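PDB 3WJ9: eukaryotic translation initiation factor 2A from Schizosaccharomyces pombe, which probably directs binding of initiator methionyl-tRNA to 40S ribosomal subunits in a codon-dependent manner, early in the translation of a small number of mRNAs. Local coordinates for residues A[310-315]-A[333-338]. Residues are numbered along the deposited sequence; the frame is centred on the assembly and turned at random.
Sequences APRNTL and QGSIDI
Arg312, in the loop that leads from one blade of the beta-propeller into the next, reaches Asp337 on the third strand, 335-340, of the blade it enters; both lie in the repeat WD 3. Strand 323-327 lies between innermost strand 314-317 and strand 335-340, and Arg312 packs on its Leu326. The backbones stay apart, with 8.2 Å between CA of Arg312 and CA of Ser335, a gap that calls for a long side chain, and the acidic Asp337 for a charged one. Its chain bends at chi2 (-71°), and the guanidinium arrives edge-on: NH2 donates to Asp337 OD2 at 2.6 Å in a nearly straight salt bridge. The carboxylate is met from above its plane, the two flat groups standing 78° apart. The other carboxylate oxygen of the short, buried Asp337, OD1, is hydrogen-bonded to Thr350 OG1 on neighbouring strand 346-352. The looser end is Ser335, partly exposed and small enough to leave room for the guanidinium; its CB rests 3.6 Å from Arg312 NH1 without a polar bond. A leucine in place of Arg312 would probably cost the buried Asp337 OD2 its salt bridge. Pro311, exposed, centres an inverse gamma turn; its carbonyl O weakly accepts Arg312 NH1 at 3.4 Å.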
loop_
_atom_site.group_PDB
_atom_site.type_symbol
_atom_site.label_atom_id
_atom_site.label_comp_id
_atom_site.label_asym_id
_atom_site.label_seq_id
_atom_site.Cartn_x
_atom_site.Cartn_y
_atom_site.Cartn_z
ATOM N N ALA A 310 -16.138 -19.174 5.573
ATOM C CA ALA A 310 -15.394 -19.873 4.529
ATOM C C ALA A 310 -13.894 -19.757 4.799
ATOM O O ALA A 310 -13.458 -18.824 5.477
ATOM C CB ALA A 310 -15.743 -19.306 3.155
ATOM N N PRO A 311 -13.089 -20.616 4.192
ATOM C CA PRO A 311 -11.666 -20.621 4.530
ATOM C C PRO A 311 -10.990 -19.475 3.805
ATOM O O PRO A 311 -10.286 -19.669 2.817
ATOM C CB PRO A 311 -11.179 -21.956 3.967
ATOM C CG PRO A 311 -12.394 -22.816 3.923
ATOM C CD PRO A 311 -13.524 -21.888 3.595
ATOM N N ARG A 312 -11.226 -18.272 4.320
ATOM C CA ARG A 312 -10.716 -17.049 3.710
ATOM C C ARG A 312 -10.024 -16.153 4.736
ATOM O O ARG A 312 -10.425 -16.101 5.900
ATOM C CB ARG A 312 -11.854 -16.288 3.028
ATOM C CG ARG A 312 -12.760 -17.166 2.172
ATOM C CD ARG A 312 -12.058 -17.646 0.910
ATOM N NE ARG A 312 -12.989 -18.280 -0.020
ATOM C CZ ARG A 312 -12.852 -19.515 -0.492
ATOM N NH1 ARG A 312 -11.814 -20.255 -0.125
ATOM N NH2 ARG A 312 -13.749 -20.010 -1.333
ATOM N N ASN A 313 -8.984 -15.450 4.296
ATOM C CA ASN A 313 -8.222 -14.570 5.176
ATOM C C ASN A 313 -7.917 -13.220 4.537
ATOM O O ASN A 313 -7.168 -12.418 5.092
ATOM C CB ASN A 313 -6.912 -15.244 5.597
ATOM C CG ASN A 313 -6.047 -15.651 4.409
ATOM O OD1 ASN A 313 -6.201 -15.140 3.301
ATOM N ND2 ASN A 313 -5.122 -16.575 4.646
ATOM N N THR A 314 -8.485 -12.980 3.359
ATOM C CA THR A 314 -8.128 -11.805 2.575
ATOM C C THR A 314 -9.295 -11.291 1.735
ATOM O O THR A 314 -9.943 -12.057 1.025
ATOM C CB THR A 314 -6.937 -12.109 1.644
ATOM O OG1 THR A 314 -5.859 -12.668 2.408
ATOM C CG2 THR A 314 -6.460 -10.843 0.946
ATOM N N LEU A 315 -9.549 -9.988 1.822
ATOM C CA LEU A 315 -10.631 -9.355 1.076
ATOM C C LEU A 315 -10.093 -8.252 0.169
ATOM O O LEU A 315 -9.233 -7.476 0.579
ATOM C CB LEU A 315 -11.674 -8.779 2.035
ATOM C CG LEU A 315 -12.908 -8.128 1.408
ATOM C CD1 LEU A 315 -13.940 -9.175 1.028
ATOM C CD2 LEU A 315 -13.503 -7.106 2.352
ATOM N N GLN A 333 -3.901 -24.827 -0.759
ATOM C CA GLN A 333 -5.337 -24.890 -1.029
ATOM C C GLN A 333 -5.984 -23.509 -0.988
ATOM O O GLN A 333 -7.053 -23.331 -0.405
ATOM C CB GLN A 333 -6.029 -25.826 -0.033
ATOM C CG GLN A 333 -5.559 -27.269 -0.109
ATOM C CD GLN A 333 -4.809 -27.709 1.132
ATOM O OE1 GLN A 333 -5.085 -27.244 2.237
ATOM N NE2 GLN A 333 -3.849 -28.608 0.954
ATOM N N GLY A 334 -5.328 -22.536 -1.610
ATOM C CA GLY A 334 -5.813 -21.170 -1.602
ATOM C C GLY A 334 -6.754 -20.862 -2.748
ATOM O O GLY A 334 -6.319 -20.566 -3.858
ATOM N N SER A 335 -8.052 -20.929 -2.477
ATOM C CA SER A 335 -9.059 -20.648 -3.495
ATOM C C SER A 335 -9.365 -19.157 -3.578
ATOM O O SER A 335 -8.883 -18.369 -2.764
ATOM C CB SER A 335 -10.340 -21.433 -3.212
ATOM O OG SER A 335 -10.097 -22.828 -3.241
ATOM N N ILE A 336 -10.159 -18.777 -4.575
ATOM C CA ILE A 336 -10.570 -17.387 -4.756
ATOM C C ILE A 336 -12.033 -17.306 -5.188
ATOM O O ILE A 336 -12.455 -18.006 -6.110
ATOM C CB ILE A 336 -9.695 -16.660 -5.806
ATOM C CG1 ILE A 336 -8.242 -16.554 -5.336
ATOM C CG2 ILE A 336 -10.248 -15.271 -6.098
ATOM C CD1 ILE A 336 -7.344 -15.803 -6.293
ATOM N N ASP A 337 -12.803 -16.455 -4.514
ATOM C CA ASP A 337 -14.191 -16.207 -4.884
ATOM C C ASP A 337 -14.385 -14.739 -5.248
ATOM O O ASP A 337 -13.743 -13.863 -4.669
ATOM C CB ASP A 337 -15.135 -16.600 -3.744
ATOM C CG ASP A 337 -15.130 -18.088 -3.468
ATOM O OD1 ASP A 337 -14.696 -18.853 -4.353
ATOM O OD2 ASP A 337 -15.566 -18.495 -2.370
ATOM N N ILE A 338 -15.264 -14.469 -6.210
ATOM C CA ILE A 338 -15.555 -13.093 -6.607
ATOM C C ILE A 338 -17.056 -12.810 -6.559
ATOM O O ILE A 338 -17.850 -13.468 -7.231
ATOM C CB ILE A 338 -15.018 -12.780 -8.019
ATOM C CG1 ILE A 338 -13.490 -12.862 -8.032
ATOM C CG2 ILE A 338 -15.470 -11.401 -8.467
ATOM C CD1 ILE A 338 -12.869 -12.502 -9.361
#